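Local structure of transcriptional regulator, MarR family, putative (Bacillus cereus, 3BJA) at residues A[40-45]-A[91-96]. The protein probably acts as a DNA-binding transcriptional regulator of the MarR family, working through a winged helix-turn-helix domain. Residues are numbered along the deposited sequence; the frame is centred on the assembly and turned at random.
Sequences QVLAKS and VYLTKK
With CG anti to the carbonyl carbon and beside the backbone N in both residues (chi1 -69° in Leu-42, -73° in Leu-93), the two leucines meet between the end of helix 33-44 and the end of strand 89-93, CB of Leu-42 lying 3.8 Å from CG of Leu-93. Leu-42, a buried residue, touches all three strand residues, Tyr-92 through its backbone. Both of its methyls reach Val-91: CD1 packs on CG1 at 4.0 Å, the two side chains crossing at about a right angle, and CD2 rests 3.8 Å from the carbonyl O. The axes of 40-44 and 91-93 run at 90° to each other with a closest approach of 7.7 Å; in this winged helix-turn-helix domain, helix 33-44 packs on the middle strand of the small antiparallel sheet that carries the wing. Leu-42 also touches Val-77 on the neighbouring strand 77-81. The CD1 methyl of Leu-93 settles on the backbone of Ala-43, 3.9 Å from its CA, and lies 4.0 Å from its CB. The CB of Tyr-92 points away from the helix, and its ring makes a cation-pi contact with Lys-47. Where helix 33-44 ends, Val-41 O accepts from both N and OG of Ser-45, the hydroxyl standing above the carbonyl plane.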
loop_
_atom_site.group_PDB
_atom_site.type_symbol
_atom_site.label_atom_id
_atom_site.label_comp_id
_atom_site.label_asym_id
_atom_site.label_seq_id
_atom_site.Cartn_x
_atom_site.Cartn_y
_atom_site.Cartn_z
ATOM N N GLN A 40 -0.269 -10.180 -13.041
ATOM C CA GLN A 40 0.988 -9.665 -13.618
ATOM C C GLN A 40 2.161 -10.540 -13.151
ATOM O O GLN A 40 2.915 -11.047 -13.988
ATOM C CB GLN A 40 1.228 -8.172 -13.268
ATOM C CG GLN A 40 0.178 -7.193 -13.844
ATOM C CD GLN A 40 0.083 -7.222 -15.380
ATOM O OE1 GLN A 40 1.066 -7.494 -16.072
ATOM N NE2 GLN A 40 -1.102 -6.929 -15.913
ATOM N N VAL A 41 2.273 -10.761 -11.832
ATOM C CA VAL A 41 3.340 -11.621 -11.278
ATOM C C VAL A 41 3.316 -13.028 -11.897
ATOM O O VAL A 41 4.349 -13.493 -12.386
ATOM C CB VAL A 41 3.271 -11.735 -9.739
ATOM C CG1 VAL A 41 4.165 -12.899 -9.217
ATOM C CG2 VAL A 41 3.625 -10.390 -9.086
ATOM N N LEU A 42 2.140 -13.668 -11.911
ATOM C CA LEU A 42 1.991 -15.039 -12.458
ATOM C C LEU A 42 2.129 -15.182 -13.976
ATOM O O LEU A 42 2.283 -16.308 -14.460
ATOM C CB LEU A 42 0.666 -15.682 -12.005
ATOM C CG LEU A 42 0.475 -16.061 -10.532
ATOM C CD1 LEU A 42 -0.938 -16.589 -10.362
ATOM C CD2 LEU A 42 1.494 -17.092 -10.033
ATOM N N ALA A 43 2.002 -14.091 -14.733
ATOM C CA ALA A 43 2.199 -14.158 -16.191
ATOM C C ALA A 43 3.700 -14.206 -16.498
ATOM O O ALA A 43 4.122 -15.058 -17.300
ATOM C CB ALA A 43 1.560 -12.990 -16.880
ATOM N N LYS A 44 4.476 -13.309 -15.844
ATOM C CA LYS A 44 5.959 -13.195 -16.018
ATOM C C LYS A 44 6.663 -14.483 -15.604
ATOM O O LYS A 44 7.381 -15.090 -16.403
ATOM C CB LYS A 44 6.560 -12.024 -15.220
ATOM C CG LYS A 44 6.100 -10.627 -15.640
ATOM N N SER A 45 6.445 -14.897 -14.359
ATOM C CA SER A 45 6.980 -16.171 -13.866
ATOM C C SER A 45 6.027 -17.278 -14.302
ATOM O O SER A 45 4.877 -17.015 -14.639
ATOM C CB SER A 45 7.065 -16.159 -12.337
ATOM O OG SER A 45 5.771 -16.127 -11.725
ATOM N N VAL A 91 1.206 -22.438 -7.726
ATOM C CA VAL A 91 0.123 -21.596 -8.275
ATOM C C VAL A 91 0.455 -21.138 -9.707
ATOM O O VAL A 91 1.614 -20.880 -10.036
ATOM C CB VAL A 91 -0.108 -20.328 -7.410
ATOM C CG1 VAL A 91 -1.422 -19.649 -7.792
ATOM C CG2 VAL A 91 -0.128 -20.670 -5.930
ATOM N N TYR A 92 -0.568 -21.020 -10.547
ATOM C CA TYR A 92 -0.389 -20.599 -11.943
ATOM C C TYR A 92 -1.679 -20.083 -12.565
ATOM O O TYR A 92 -2.773 -20.370 -12.064
ATOM C CB TYR A 92 0.217 -21.741 -12.793
ATOM C CG TYR A 92 -0.573 -23.031 -12.846
ATOM C CD1 TYR A 92 -0.545 -23.939 -11.775
ATOM C CD2 TYR A 92 -1.313 -23.385 -13.988
ATOM C CE1 TYR A 92 -1.272 -25.155 -11.815
ATOM C CE2 TYR A 92 -2.037 -24.606 -14.047
ATOM C CZ TYR A 92 -2.011 -25.483 -12.955
ATOM O OH TYR A 92 -2.708 -26.679 -12.990
ATOM N N LEU A 93 -1.532 -19.301 -13.640
ATOM C CA LEU A 93 -2.680 -18.777 -14.388
ATOM C C LEU A 93 -3.364 -19.867 -15.198
ATOM O O LEU A 93 -2.702 -20.746 -15.743
ATOM C CB LEU A 93 -2.275 -17.655 -15.361
ATOM C CG LEU A 93 -1.915 -16.286 -14.789
ATOM C CD1 LEU A 93 -1.539 -15.353 -15.929
ATOM C CD2 LEU A 93 -3.062 -15.693 -13.981
ATOM N N THR A 94 -4.692 -19.783 -15.262
ATOM C CA THR A 94 -5.511 -20.652 -16.098
ATOM C C THR A 94 -5.613 -19.939 -17.457
ATOM O O THR A 94 -5.121 -18.798 -17.608
ATOM C CB THR A 94 -6.936 -20.820 -15.532
ATOM O OG1 THR A 94 -7.602 -19.547 -15.523
ATOM C CG2 THR A 94 -6.903 -21.403 -14.112
ATOM N N LYS A 95 -6.267 -20.597 -18.425
ATOM C CA LYS A 95 -6.486 -20.012 -19.757
ATOM C C LYS A 95 -7.274 -18.689 -19.634
ATOM O O LYS A 95 -6.878 -17.677 -20.235
ATOM C CB LYS A 95 -7.180 -21.006 -20.690
ATOM C CG LYS A 95 -7.197 -20.576 -22.159
ATOM C CD LYS A 95 -7.636 -21.742 -23.063
ATOM C CE LYS A 95 -7.792 -21.326 -24.518
ATOM N NZ LYS A 95 -8.326 -22.451 -25.366
ATOM N N LYS A 96 -8.338 -18.704 -18.815
ATOM C CA LYS A 96 -9.162 -17.512 -18.510
ATOM C C LYS A 96 -8.331 -16.360 -17.920
ATOM O O LYS A 96 -8.517 -15.207 -18.294
ATOM C CB LYS A 96 -10.296 -17.875 -17.528
ATOM C CG LYS A 96 -11.216 -16.699 -17.137
ATOM C CD LYS A 96 -12.225 -17.034 -16.058
ATOM C CE LYS A 96 -13.025 -15.785 -15.716
ATOM N NZ LYS A 96 -14.069 -15.975 -14.688
#